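Local coordinates for protein multiheme cytochrome cf (Carboxydothermus ferrireducens DSM 11255, PDB 6QVM) that probably carries electrons along a chain of eleven c-type hemes from the S-layer of the cell to insoluble extracellular iron(III), at residues T551-N556 with F561-P566; T475-H480 with G557-K562. One frame throughout, in Å; residues are numbered along the deposited sequence.

Overall arrangement
Both contacts are buried and both are built round a bis-histidine heme c, yet they join different elements. Contact 1 is local: the end of helix 549-553 meets the loop leading from it to strand 567-572, burying 300 Å² through a direct hydrogen bond, a Met-aromatic contact and a bridging water. Contact 2, nearer the chain centre, is long-range in sequence and works through the iron, which two histidines ligate from either face of the porphyrin; only 42 Å² is buried between its two segments, both sides summed. The same loop serves both, sharing Phe561 and Lys562, and Met554 CE packs at 3.5 Å from His559 CE1 where they meet.

Contact 1. Residues T551-N556 with F561-P566; sequences TCHMPN and FKVGKP. With HEC (heme c), chain N.
His553 and Phe561 are joined by a nearly straight bond: ND1 of His553 donates to the carbonyl O of Phe561 at 2.9 Å, with 174° at the hydrogen. The acceptor sits in the imidazole plane, while the donor is tilted 23° from the plane of the carbonyl group. On the same ring NE2 binds the iron of the chain N heme c at 2.0 Å, so the bond to Phe561 helps fix how the ligand is turned about its axis. Lys565 NZ donates to O2D of a propionate of the same heme at 3.2 Å. Val563 comes in obliquely to the imidazole and spreads its two methyls, CG1 lying opposite the backbone N about chi1: CG2 goes to the His553 ring and the porphyrin, whereas CG1 packs 4.0 Å from Cys552 CB. Cys552 SG is bonded to the vinyl-derived CAC of the heme, and together Cys552 and His553 form the closing CH of a CXXCH heme-binding motif, with His659 as the other axial ligand. On the side of His553 turned away from the heme, Met554 and Phe561 run side by side in a Met-aromatic contact, SD lying 3.7 Å from Phe561 CE1 and oblique to the ring; a bend at chi3 (71°) turns CE toward CZ. Replacing Met554 by an alanine removes sulfur and methyl together, and would probably leave a gap beside the Phe561 ring and take from His559 the methyl packed on it. Behind these side chains a water donates to His553 O at 2.7 Å and accepts from Phe561 N at 2.8 Å. Farther out, Ser594 OG bonds to both Cys552 O and Gly564 N, tying the helix end to the loop.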
ATOM      1  N   THR A 551     -19.744  -2.744  15.936  1.00 32.07           N
ATOM      2  CA  THR A 551     -20.209  -3.846  16.771  1.00 30.13           C
ATOM      3  C   THR A 551     -21.391  -4.553  16.123  1.00 32.37           C
ATOM      4  O   THR A 551     -21.442  -5.787  16.069  1.00 36.56           O
ATOM      5  CB  THR A 551     -20.593  -3.332  18.161  1.00 28.70           C
ATOM      6  OG1 THR A 551     -19.560  -2.475  18.666  1.00 35.19           O
ATOM      7  CG2 THR A 551     -20.789  -4.491  19.144  1.00 26.19           C
ATOM      8  N   CYS A 552     -22.357  -3.783  15.629  1.00 32.78           N
ATOM      9  CA  CYS A 552     -23.558  -4.354  15.030  1.00 43.16           C
ATOM     10  C   CYS A 552     -23.426  -4.541  13.522  1.00 37.76           C
ATOM     11  O   CYS A 552     -23.933  -5.522  12.969  1.00 44.37           O
ATOM     12  CB  CYS A 552     -24.775  -3.473  15.331  1.00 47.31           C
ATOM     13  SG  CYS A 552     -25.200  -3.322  17.082  1.00 45.93           S
ATOM     14  N   HIS A 553     -22.758  -3.617  12.841  1.00 27.45           N
ATOM     15  CA  HIS A 553     -22.684  -3.667  11.386  1.00 32.54           C
ATOM     16  C   HIS A 553     -21.517  -4.488  10.862  1.00 40.81           C
ATOM     17  O   HIS A 553     -21.549  -4.900   9.698  1.00 35.60           O
ATOM     18  CB  HIS A 553     -22.592  -2.253  10.806  1.00 33.02           C
ATOM     19  CG  HIS A 553     -23.859  -1.465  10.915  1.00 40.82           C
ATOM     20  ND1 HIS A 553     -24.887  -1.577  10.002  1.00 37.93           N
ATOM     21  CD2 HIS A 553     -24.256  -0.537  11.818  1.00 41.42           C
ATOM     22  CE1 HIS A 553     -25.866  -0.756  10.344  1.00 49.73           C
ATOM     23  NE2 HIS A 553     -25.509  -0.118  11.444  1.00 50.88           N
ATOM     24  N   MET A 554     -20.484  -4.723  11.668  1.00 34.91           N
ATOM     25  CA  MET A 554     -19.315  -5.480  11.216  1.00 35.64           C
ATOM     26  C   MET A 554     -18.895  -6.515  12.260  1.00 34.81           C
ATOM     27  O   MET A 554     -17.769  -6.485  12.760  1.00 40.22           O
ATOM     28  CB  MET A 554     -18.155  -4.536  10.892  1.00 26.55           C
ATOM     29  CG  MET A 554     -18.478  -3.438   9.888  1.00 28.73           C
ATOM     30  SD  MET A 554     -16.984  -2.564   9.375  1.00 38.11           S
ATOM     31  CE  MET A 554     -16.193  -3.812   8.365  1.00 28.98           C
ATOM     32  N   PRO A 555     -19.773  -7.467  12.596  1.00 35.17           N
ATOM     33  CA  PRO A 555     -19.372  -8.508  13.547  1.00 28.94           C
ATOM     34  C   PRO A 555     -18.308  -9.400  12.935  1.00 32.41           C
ATOM     35  O   PRO A 555     -18.386  -9.771  11.763  1.00 40.53           O
ATOM     36  CB  PRO A 555     -20.670  -9.282  13.807  1.00 28.79           C
ATOM     37  CG  PRO A 555     -21.762  -8.361  13.348  1.00 31.05           C
ATOM     38  CD  PRO A 555     -21.172  -7.642  12.176  1.00 29.79           C
ATOM     39  N   ASN A 556     -17.297  -9.723  13.741  1.00 39.20           N
ATOM     40  CA  ASN A 556     -16.184 -10.575  13.322  1.00 39.32           C
ATOM     41  C   ASN A 556     -15.470 -10.026  12.085  1.00 29.85           C
ATOM     42  O   ASN A 556     -14.895 -10.784  11.302  1.00 33.94           O
ATOM     43  CB  ASN A 556     -16.662 -12.009  13.077  1.00 45.44           C
ATOM     44  CG  ASN A 556     -17.240 -12.643  14.326  1.00 69.98           C
ATOM     45  OD1 ASN A 556     -16.638 -12.593  15.398  1.00 71.56           O
ATOM     46  ND2 ASN A 556     -18.420 -13.237  14.193  1.00 71.98           N
ATOM     47  N   PHE A 561     -22.204  -5.315   6.372  1.00 42.68           N
ATOM     48  CA  PHE A 561     -22.859  -4.141   6.947  1.00 38.01           C
ATOM     49  C   PHE A 561     -24.345  -4.362   7.215  1.00 34.77           C
ATOM     50  O   PHE A 561     -25.005  -3.496   7.797  1.00 40.63           O
ATOM     51  CB  PHE A 561     -22.657  -2.913   6.055  1.00 30.91           C
ATOM     52  CG  PHE A 561     -21.228  -2.454   5.971  1.00 43.95           C
ATOM     53  CD1 PHE A 561     -20.692  -1.636   6.950  1.00 40.32           C
ATOM     54  CD2 PHE A 561     -20.422  -2.843   4.916  1.00 43.15           C
ATOM     55  CE1 PHE A 561     -19.378  -1.215   6.879  1.00 39.39           C
ATOM     56  CE2 PHE A 561     -19.105  -2.424   4.837  1.00 42.11           C
ATOM     57  CZ  PHE A 561     -18.583  -1.609   5.822  1.00 39.49           C
ATOM     58  N   LYS A 562     -24.874  -5.523   6.836  1.00 41.12           N
ATOM     59  CA  LYS A 562     -26.252  -5.868   7.148  1.00 41.30           C
ATOM     60  C   LYS A 562     -26.334  -6.376   8.582  1.00 43.39           C
ATOM     61  O   LYS A 562     -25.587  -7.277   8.973  1.00 52.82           O
ATOM     62  CB  LYS A 562     -26.767  -6.928   6.175  1.00 40.13           C
ATOM     63  CG  LYS A 562     -26.752  -6.500   4.718  1.00 47.64           C
ATOM     64  CD  LYS A 562     -27.780  -5.416   4.447  1.00 53.65           C
ATOM     65  CE  LYS A 562     -27.735  -4.992   2.992  1.00 74.47           C
ATOM     66  NZ  LYS A 562     -28.922  -4.189   2.594  1.00 87.59           N
ATOM     67  N   VAL A 563     -27.239  -5.800   9.363  1.00 41.15           N
ATOM     68  CA  VAL A 563     -27.330  -6.116  10.781  1.00 37.91           C
ATOM     69  C   VAL A 563     -28.221  -7.333  10.967  1.00 41.90           C
ATOM     70  O   VAL A 563     -29.318  -7.407  10.398  1.00 51.39           O
ATOM     71  CB  VAL A 563     -27.874  -4.914  11.567  1.00 40.20           C
ATOM     72  CG1 VAL A 563     -27.590  -5.068  13.035  1.00 35.54           C
ATOM     73  CG2 VAL A 563     -27.283  -3.617  11.044  1.00 32.60           C
ATOM     74  N   GLY A 564     -27.746  -8.291  11.756  1.00 43.93           N
ATOM     75  CA  GLY A 564     -28.624  -9.329  12.249  1.00 48.73           C
ATOM     76  C   GLY A 564     -29.592  -8.780  13.278  1.00 52.92           C
ATOM     77  O   GLY A 564     -29.313  -7.832  13.998  1.00 46.84           O
ATOM     78  N   LYS A 565     -30.761  -9.397  13.340  1.00 55.28           N
ATOM     79  CA  LYS A 565     -31.824  -8.981  14.245  1.00 52.38           C
ATOM     80  C   LYS A 565     -32.417 -10.189  14.956  1.00 50.73           C
ATOM     81  O   LYS A 565     -33.609 -10.466  14.834  1.00 70.86           O
ATOM     82  CB  LYS A 565     -32.890  -8.229  13.459  1.00 40.54           C
ATOM     83  CG  LYS A 565     -32.411  -6.888  12.910  1.00 45.50           C
ATOM     84  CD  LYS A 565     -33.432  -6.206  12.003  1.00 55.63           C
ATOM     85  CE  LYS A 565     -33.621  -6.978  10.708  1.00 47.41           C
ATOM     86  NZ  LYS A 565     -34.562  -6.285   9.785  1.00 64.83           N
ATOM     87  N   PRO A 566     -31.623 -10.920  15.751  1.00 57.61           N
ATOM     88  CA  PRO A 566     -30.211 -10.700  16.044  1.00 55.64           C
ATOM     89  C   PRO A 566     -29.232 -11.407  15.086  1.00 53.90           C
ATOM     90  O   PRO A 566     -28.081 -10.971  14.943  1.00 59.40           O
ATOM     91  CB  PRO A 566     -30.080 -11.251  17.451  1.00 50.48           C
ATOM     92  CG  PRO A 566     -31.052 -12.380  17.476  1.00 45.78           C
ATOM     93  CD  PRO A 566     -32.190 -11.993  16.598  1.00 50.75           C
TER
HETATM   94 FE   HEC N 710     -26.724   1.066  12.409  1.00 38.49          FE
HETATM   95  CHA HEC N 710     -29.270   0.571  10.196  1.00 36.40           C
HETATM   96  CHB HEC N 710     -25.297   3.366  10.198  1.00 33.47           C
HETATM   97  CHC HEC N 710     -24.405   1.893  14.736  1.00 27.89           C
HETATM   98  CHD HEC N 710     -27.868  -1.508  14.434  1.00 33.74           C
HETATM   99  NA  HEC N 710     -27.170   1.824  10.558  1.00 34.95           N
HETATM  100  C1A HEC N 710     -28.281   1.462   9.821  1.00 44.47           C
HETATM  101  C2A HEC N 710     -28.236   2.193   8.570  1.00 48.90           C
HETATM  102  C3A HEC N 710     -27.143   2.957   8.565  1.00 41.85           C
HETATM  103  C4A HEC N 710     -26.455   2.743   9.814  1.00 39.25           C
HETATM  104  CMA HEC N 710     -26.702   3.888   7.418  1.00 52.55           C
HETATM  105  CAA HEC N 710     -29.278   2.094   7.441  1.00 54.91           C
HETATM  106  CBA HEC N 710     -28.954   0.817   6.695  1.00 74.12           C
HETATM  107  CGA HEC N 710     -30.152   0.387   5.904  1.00 93.18           C
HETATM  108  O1A HEC N 710     -30.560  -0.795   6.037  1.00100.19           O
HETATM  109  O2A HEC N 710     -30.696   1.225   5.141  1.00 96.08           O
HETATM  110  NB  HEC N 710     -25.126   2.371  12.441  1.00 31.73           N
HETATM  111  C1B HEC N 710     -24.777   3.293  11.469  1.00 33.83           C
HETATM  112  C2B HEC N 710     -23.768   4.173  12.020  1.00 34.67           C
HETATM  113  C3B HEC N 710     -23.506   3.760  13.279  1.00 36.01           C
HETATM  114  C4B HEC N 710     -24.363   2.618  13.564  1.00 34.57           C
HETATM  115  CMB HEC N 710     -23.100   5.326  11.232  1.00 47.56           C
HETATM  116  CAB HEC N 710     -22.494   4.377  14.277  1.00 42.78           C
HETATM  117  CBB HEC N 710     -22.867   5.836  14.625  1.00 44.19           C
HETATM  118  NC  HEC N 710     -26.224   0.301  14.218  1.00 32.99           N
HETATM  119  C1C HEC N 710     -25.224   0.819  15.022  1.00 27.64           C
HETATM  120  C2C HEC N 710     -25.180   0.046  16.249  1.00 36.28           C
HETATM  121  C3C HEC N 710     -26.163  -0.877  16.197  1.00 36.52           C
HETATM  122  C4C HEC N 710     -26.821  -0.742  14.905  1.00 35.45           C
HETATM  123  CMC HEC N 710     -24.231   0.337  17.434  1.00 35.73           C
HETATM  124  CAC HEC N 710     -26.523  -1.940  17.271  1.00 41.20           C
HETATM  125  CBC HEC N 710     -27.010  -1.276  18.578  1.00 37.27           C
HETATM  126  ND  HEC N 710     -28.325  -0.271  12.331  1.00 35.31           N
HETATM  127  C1D HEC N 710     -28.598  -1.245  13.291  1.00 40.27           C
HETATM  128  C2D HEC N 710     -29.794  -1.946  12.895  1.00 41.63           C
HETATM  129  C3D HEC N 710     -30.238  -1.310  11.570  1.00 42.08           C
HETATM  130  C4D HEC N 710     -29.266  -0.268  11.299  1.00 43.49           C
HETATM  131  CMD HEC N 710     -30.477  -3.106  13.644  1.00 49.57           C
HETATM  132  CAD HEC N 710     -31.474  -1.711  10.735  1.00 49.83           C
HETATM  133  CBD HEC N 710     -30.996  -2.196   9.370  1.00 60.36           C
HETATM  134  CGD HEC N 710     -31.590  -3.545   9.049  1.00 73.95           C
HETATM  135  O1D HEC N 710     -30.815  -4.454   8.642  1.00 69.70           O
HETATM  136  O2D HEC N 710     -32.830  -3.716   9.203  1.00 76.66           O
HETATM  137  O   HOH W   1     -21.201  -7.168   8.283  1.00 27.83           O

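Contact 2. Residues T475-H480 with G557-K562; sequences TCHSPH and GYHYFK. With HEC (heme c), chain L; PO4 (phosphate ion), chain T.
The backbones at His477 and His559 stand 12.8 Å apart, CA to CA, with the chain L heme c between them. At His477 the chain has left helix 473-476 and runs extended, while 557-562 is an irregular loop that starts at Gly557 with a positive phi. Each histidine points its CB toward the other segment and binds the iron from its own side of the porphyrin, NE2 of His477 at 2.0 Å and NE2 of His559 at 2.1 Å. The two nitrogens make an angle of about 177° at the metal: the bis-histidine coordination common in multiheme cytochromes c. Their ring planes are turned about 29° from each other. The far nitrogens are tied back too: His477 ND1 donates to Lys487 O, and His559 ND1 makes a weak bond to Gly557 O at 2.8 Å. Cys476 SG holds the heme covalently at CAC, and Phe561 CZ rests 3.6 Å from CBC, the end carbon of the heme's thioether arm. Farther along, Ser478 OG accepts from His480 N in an ST turn; His480 ND1 gives a straight bond to O3 of a phosphate, probably from the crystallisation liquor, at 3.1 Å, while its NE2 binds another heme iron opposite His355. Backbone bonds to Gln488 and Arg490 hold 475-480 in place, and on the other side Tyr558 and Tyr560 pack against strand 589-593, with Tyr560 also touching Ile570 of strand 567-572.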
ATOM      1  N   THR A 475     -10.543   3.700   0.669  1.00 35.97           N
ATOM      2  CA  THR A 475     -11.349   4.759   1.263  1.00 33.11           C
ATOM      3  C   THR A 475     -11.260   4.705   2.783  1.00 37.74           C
ATOM      4  O   THR A 475     -11.161   5.742   3.449  1.00 43.53           O
ATOM      5  CB  THR A 475     -12.805   4.640   0.813  1.00 33.53           C
ATOM      6  OG1 THR A 475     -12.883   4.707  -0.616  1.00 33.50           O
ATOM      7  CG2 THR A 475     -13.638   5.754   1.413  1.00 31.31           C
ATOM      8  N   CYS A 476     -11.275   3.500   3.345  1.00 31.45           N
ATOM      9  CA  CYS A 476     -11.228   3.306   4.785  1.00 32.54           C
ATOM     10  C   CYS A 476      -9.882   2.813   5.298  1.00 35.34           C
ATOM     11  O   CYS A 476      -9.534   3.103   6.442  1.00 34.16           O
ATOM     12  CB  CYS A 476     -12.315   2.317   5.222  1.00 40.25           C
ATOM     13  SG  CYS A 476     -14.016   2.729   4.710  1.00 38.13           S
ATOM     14  N   HIS A 477      -9.117   2.081   4.490  1.00 38.87           N
ATOM     15  CA  HIS A 477      -7.848   1.505   4.916  1.00 34.93           C
ATOM     16  C   HIS A 477      -6.688   2.189   4.210  1.00 34.40           C
ATOM     17  O   HIS A 477      -6.767   2.498   3.020  1.00 42.74           O
ATOM     18  CB  HIS A 477      -7.781   0.005   4.615  1.00 24.54           C
ATOM     19  CG  HIS A 477      -8.833  -0.805   5.300  1.00 25.85           C
ATOM     20  ND1 HIS A 477      -8.670  -1.322   6.568  1.00 21.28           N
ATOM     21  CD2 HIS A 477     -10.054  -1.211   4.881  1.00 25.10           C
ATOM     22  CE1 HIS A 477      -9.753  -1.999   6.906  1.00 33.95           C
ATOM     23  NE2 HIS A 477     -10.608  -1.948   5.900  1.00 32.77           N
ATOM     24  N   SER A 478      -5.617   2.420   4.941  1.00 32.38           N
ATOM     25  CA  SER A 478      -4.385   2.827   4.287  1.00 30.93           C
ATOM     26  C   SER A 478      -3.625   1.589   3.827  1.00 33.48           C
ATOM     27  O   SER A 478      -3.487   0.635   4.600  1.00 32.82           O
ATOM     28  CB  SER A 478      -3.515   3.639   5.228  1.00 28.20           C
ATOM     29  OG  SER A 478      -2.229   3.839   4.667  1.00 39.39           O
ATOM     30  N   PRO A 479      -3.130   1.560   2.585  1.00 28.60           N
ATOM     31  CA  PRO A 479      -2.325   0.415   2.143  1.00 20.36           C
ATOM     32  C   PRO A 479      -0.876   0.483   2.591  1.00 25.49           C
ATOM     33  O   PRO A 479      -0.133  -0.482   2.376  1.00 26.87           O
ATOM     34  CB  PRO A 479      -2.425   0.498   0.617  1.00 20.52           C
ATOM     35  CG  PRO A 479      -2.510   1.960   0.359  1.00 22.67           C
ATOM     36  CD  PRO A 479      -3.299   2.557   1.509  1.00 21.78           C
ATOM     37  N   HIS A 480      -0.464   1.580   3.226  1.00 22.38           N
ATOM     38  CA  HIS A 480       0.945   1.863   3.434  1.00 22.24           C
ATOM     39  C   HIS A 480       1.362   1.959   4.892  1.00 28.94           C
ATOM     40  O   HIS A 480       2.563   1.881   5.171  1.00 33.90           O
ATOM     41  CB  HIS A 480       1.338   3.174   2.738  1.00 15.92           C
ATOM     42  CG  HIS A 480       1.206   3.129   1.251  1.00 23.69           C
ATOM     43  ND1 HIS A 480       0.704   4.185   0.521  1.00 24.24           N
ATOM     44  CD2 HIS A 480       1.511   2.161   0.356  1.00 21.10           C
ATOM     45  CE1 HIS A 480       0.715   3.873  -0.761  1.00 26.30           C
ATOM     46  NE2 HIS A 480       1.197   2.649  -0.890  1.00 24.89           N
ATOM     47  N   GLY A 557     -15.524  -8.710  11.881  1.00 33.23           N
ATOM     48  CA  GLY A 557     -14.872  -8.100  10.739  1.00 33.66           C
ATOM     49  C   GLY A 557     -15.613  -8.223   9.427  1.00 39.68           C
ATOM     50  O   GLY A 557     -15.063  -7.840   8.387  1.00 38.36           O
ATOM     51  N   TYR A 558     -16.841  -8.734   9.434  1.00 35.23           N
ATOM     52  CA  TYR A 558     -17.589  -8.871   8.191  1.00 31.40           C
ATOM     53  C   TYR A 558     -17.926  -7.504   7.605  1.00 32.80           C
ATOM     54  O   TYR A 558     -18.323  -6.584   8.324  1.00 35.24           O
ATOM     55  CB  TYR A 558     -18.869  -9.672   8.422  1.00 29.57           C
ATOM     56  CG  TYR A 558     -18.674 -11.167   8.350  1.00 26.91           C
ATOM     57  CD1 TYR A 558     -18.293 -11.776   7.163  1.00 29.37           C
ATOM     58  CD2 TYR A 558     -18.876 -11.970   9.461  1.00 29.35           C
ATOM     59  CE1 TYR A 558     -18.119 -13.139   7.087  1.00 31.75           C
ATOM     60  CE2 TYR A 558     -18.686 -13.337   9.401  1.00 30.08           C
ATOM     61  CZ  TYR A 558     -18.317 -13.918   8.207  1.00 31.07           C
ATOM     62  OH  TYR A 558     -18.141 -15.280   8.133  1.00 34.74           O
ATOM     63  N   HIS A 559     -17.762  -7.380   6.287  1.00 32.62           N
ATOM     64  CA  HIS A 559     -18.051  -6.151   5.560  1.00 34.36           C
ATOM     65  C   HIS A 559     -19.394  -6.199   4.837  1.00 38.70           C
ATOM     66  O   HIS A 559     -19.579  -5.498   3.837  1.00 43.40           O
ATOM     67  CB  HIS A 559     -16.939  -5.848   4.555  1.00 27.76           C
ATOM     68  CG  HIS A 559     -15.649  -5.430   5.187  1.00 31.16           C
ATOM     69  ND1 HIS A 559     -14.994  -6.198   6.126  1.00 31.30           N
ATOM     70  CD2 HIS A 559     -14.885  -4.326   5.006  1.00 31.87           C
ATOM     71  CE1 HIS A 559     -13.887  -5.581   6.505  1.00 30.73           C
ATOM     72  NE2 HIS A 559     -13.796  -4.444   5.837  1.00 34.05           N
ATOM     73  N   TYR A 560     -20.331  -7.026   5.305  1.00 36.98           N
ATOM     74  CA  TYR A 560     -21.660  -7.016   4.706  1.00 38.63           C
ATOM     75  C   TYR A 560     -22.476  -5.817   5.165  1.00 44.25           C
ATOM     76  O   TYR A 560     -23.354  -5.356   4.428  1.00 38.17           O
ATOM     77  CB  TYR A 560     -22.407  -8.309   5.036  1.00 28.26           C
ATOM     78  CG  TYR A 560     -21.850  -9.537   4.347  1.00 28.39           C
ATOM     79  CD1 TYR A 560     -22.162  -9.815   3.024  1.00 34.85           C
ATOM     80  CD2 TYR A 560     -21.009 -10.415   5.018  1.00 27.22           C
ATOM     81  CE1 TYR A 560     -21.655 -10.930   2.384  1.00 29.17           C
ATOM     82  CE2 TYR A 560     -20.494 -11.536   4.385  1.00 31.66           C
ATOM     83  CZ  TYR A 560     -20.829 -11.790   3.070  1.00 32.28           C
ATOM     84  OH  TYR A 560     -20.327 -12.899   2.432  1.00 35.60           O
ATOM     85  N   PHE A 561     -22.204  -5.315   6.372  1.00 42.68           N
ATOM     86  CA  PHE A 561     -22.859  -4.141   6.947  1.00 38.01           C
ATOM     87  C   PHE A 561     -24.345  -4.362   7.215  1.00 34.77           C
ATOM     88  O   PHE A 561     -25.005  -3.496   7.797  1.00 40.63           O
ATOM     89  CB  PHE A 561     -22.657  -2.913   6.055  1.00 30.91           C
ATOM     90  CG  PHE A 561     -21.228  -2.454   5.971  1.00 43.95           C
ATOM     91  CD1 PHE A 561     -20.692  -1.636   6.950  1.00 40.32           C
ATOM     92  CD2 PHE A 561     -20.422  -2.843   4.916  1.00 43.15           C
ATOM     93  CE1 PHE A 561     -19.378  -1.215   6.879  1.00 39.39           C
ATOM     94  CE2 PHE A 561     -19.105  -2.424   4.837  1.00 42.11           C
ATOM     95  CZ  PHE A 561     -18.583  -1.609   5.822  1.00 39.49           C
ATOM     96  N   LYS A 562     -24.874  -5.523   6.836  1.00 41.12           N
ATOM     97  CA  LYS A 562     -26.252  -5.868   7.148  1.00 41.30           C
ATOM     98  C   LYS A 562     -26.334  -6.376   8.582  1.00 43.39           C
ATOM     99  O   LYS A 562     -25.587  -7.277   8.973  1.00 52.82           O
ATOM    100  CB  LYS A 562     -26.767  -6.928   6.175  1.00 40.13           C
ATOM    101  CG  LYS A 562     -26.752  -6.500   4.718  1.00 47.64           C
ATOM    102  CD  LYS A 562     -27.780  -5.416   4.447  1.00 53.65           C
ATOM    103  CE  LYS A 562     -27.735  -4.992   2.992  1.00 74.47           C
ATOM    104  NZ  LYS A 562     -28.922  -4.189   2.594  1.00 87.59           N
TER
HETATM  105 FE   HEC L 708     -12.143  -3.204   5.832  1.00 26.37          FE
HETATM  106  CHA HEC L 708     -11.723  -4.585   8.940  1.00 27.52           C
HETATM  107  CHB HEC L 708      -9.894  -5.428   4.542  1.00 23.55           C
HETATM  108  CHC HEC L 708     -12.916  -2.108   2.648  1.00 29.07           C
HETATM  109  CHD HEC L 708     -13.730  -0.457   7.140  1.00 28.70           C
HETATM  110  NA  HEC L 708     -10.991  -4.705   6.600  1.00 25.53           N
HETATM  111  C1A HEC L 708     -10.986  -5.133   7.911  1.00 28.18           C
HETATM  112  C2A HEC L 708     -10.082  -6.263   8.006  1.00 29.16           C
HETATM  113  C3A HEC L 708      -9.575  -6.493   6.790  1.00 26.59           C
HETATM  114  C4A HEC L 708     -10.139  -5.518   5.886  1.00 26.11           C
HETATM  115  CMA HEC L 708      -8.567  -7.600   6.430  1.00 22.71           C
HETATM  116  CAA HEC L 708      -9.794  -7.068   9.292  1.00 28.95           C
HETATM  117  CBA HEC L 708     -11.006  -7.985   9.490  1.00 34.92           C
HETATM  118  CGA HEC L 708     -10.887  -8.757  10.774  1.00 41.32           C
HETATM  119  O1A HEC L 708     -10.698  -9.996  10.677  1.00 40.49           O
HETATM  120  O2A HEC L 708     -10.983  -8.154  11.877  1.00 43.03           O
HETATM  121  NB  HEC L 708     -11.515  -3.655   3.954  1.00 25.45           N
HETATM  122  C1B HEC L 708     -10.639  -4.682   3.647  1.00 26.10           C
HETATM  123  C2B HEC L 708     -10.643  -4.850   2.211  1.00 24.98           C
HETATM  124  C3B HEC L 708     -11.459  -3.921   1.676  1.00 30.15           C
HETATM  125  C4B HEC L 708     -12.036  -3.161   2.772  1.00 29.83           C
HETATM  126  CMB HEC L 708      -9.776  -5.871   1.456  1.00 22.28           C
HETATM  127  CAB HEC L 708     -11.796  -3.698   0.175  1.00 29.15           C
HETATM  128  CBB HEC L 708     -12.437  -4.951  -0.485  1.00 24.93           C
HETATM  129  NC  HEC L 708     -13.065  -1.539   5.042  1.00 30.93           N
HETATM  130  C1C HEC L 708     -13.374  -1.348   3.704  1.00 33.37           C
HETATM  131  C2C HEC L 708     -14.251  -0.198   3.582  1.00 36.06           C
HETATM  132  C3C HEC L 708     -14.549   0.223   4.834  1.00 33.27           C
HETATM  133  C4C HEC L 708     -13.766  -0.589   5.763  1.00 33.61           C
HETATM  134  CMC HEC L 708     -14.873   0.283   2.246  1.00 28.93           C
HETATM  135  CAC HEC L 708     -15.438   1.429   5.261  1.00 35.31           C
HETATM  136  CBC HEC L 708     -16.898   1.329   4.755  1.00 34.40           C
HETATM  137  ND  HEC L 708     -12.643  -2.615   7.741  1.00 24.39           N
HETATM  138  C1D HEC L 708     -13.313  -1.427   8.035  1.00 25.06           C
HETATM  139  C2D HEC L 708     -13.488  -1.354   9.463  1.00 30.31           C
HETATM  140  C3D HEC L 708     -12.867  -2.635  10.025  1.00 29.13           C
HETATM  141  C4D HEC L 708     -12.377  -3.369   8.883  1.00 27.09           C
HETATM  142  CMD HEC L 708     -14.168  -0.218  10.249  1.00 30.09           C
HETATM  143  CAD HEC L 708     -12.814  -3.052  11.505  1.00 33.17           C
HETATM  144  CBD HEC L 708     -13.897  -4.115  11.690  1.00 36.85           C
HETATM  145  CGD HEC L 708     -14.055  -4.473  13.146  1.00 48.46           C
HETATM  146  O1D HEC L 708     -14.381  -5.658  13.429  1.00 37.89           O
HETATM  147  O2D HEC L 708     -13.850  -3.583  14.018  1.00 49.80           O
HETATM  148  P   PO4 T 723      -1.415   6.628   2.966  1.00 79.17           P
HETATM  149  O1  PO4 T 723      -0.781   6.213   4.277  1.00 68.55           O
HETATM  150  O2  PO4 T 723      -2.074   7.978   3.123  1.00 91.65           O
HETATM  151  O3  PO4 T 723      -0.357   6.714   1.892  1.00 70.49           O
HETATM  152  O4  PO4 T 723      -2.466   5.631   2.539  1.00 73.28           O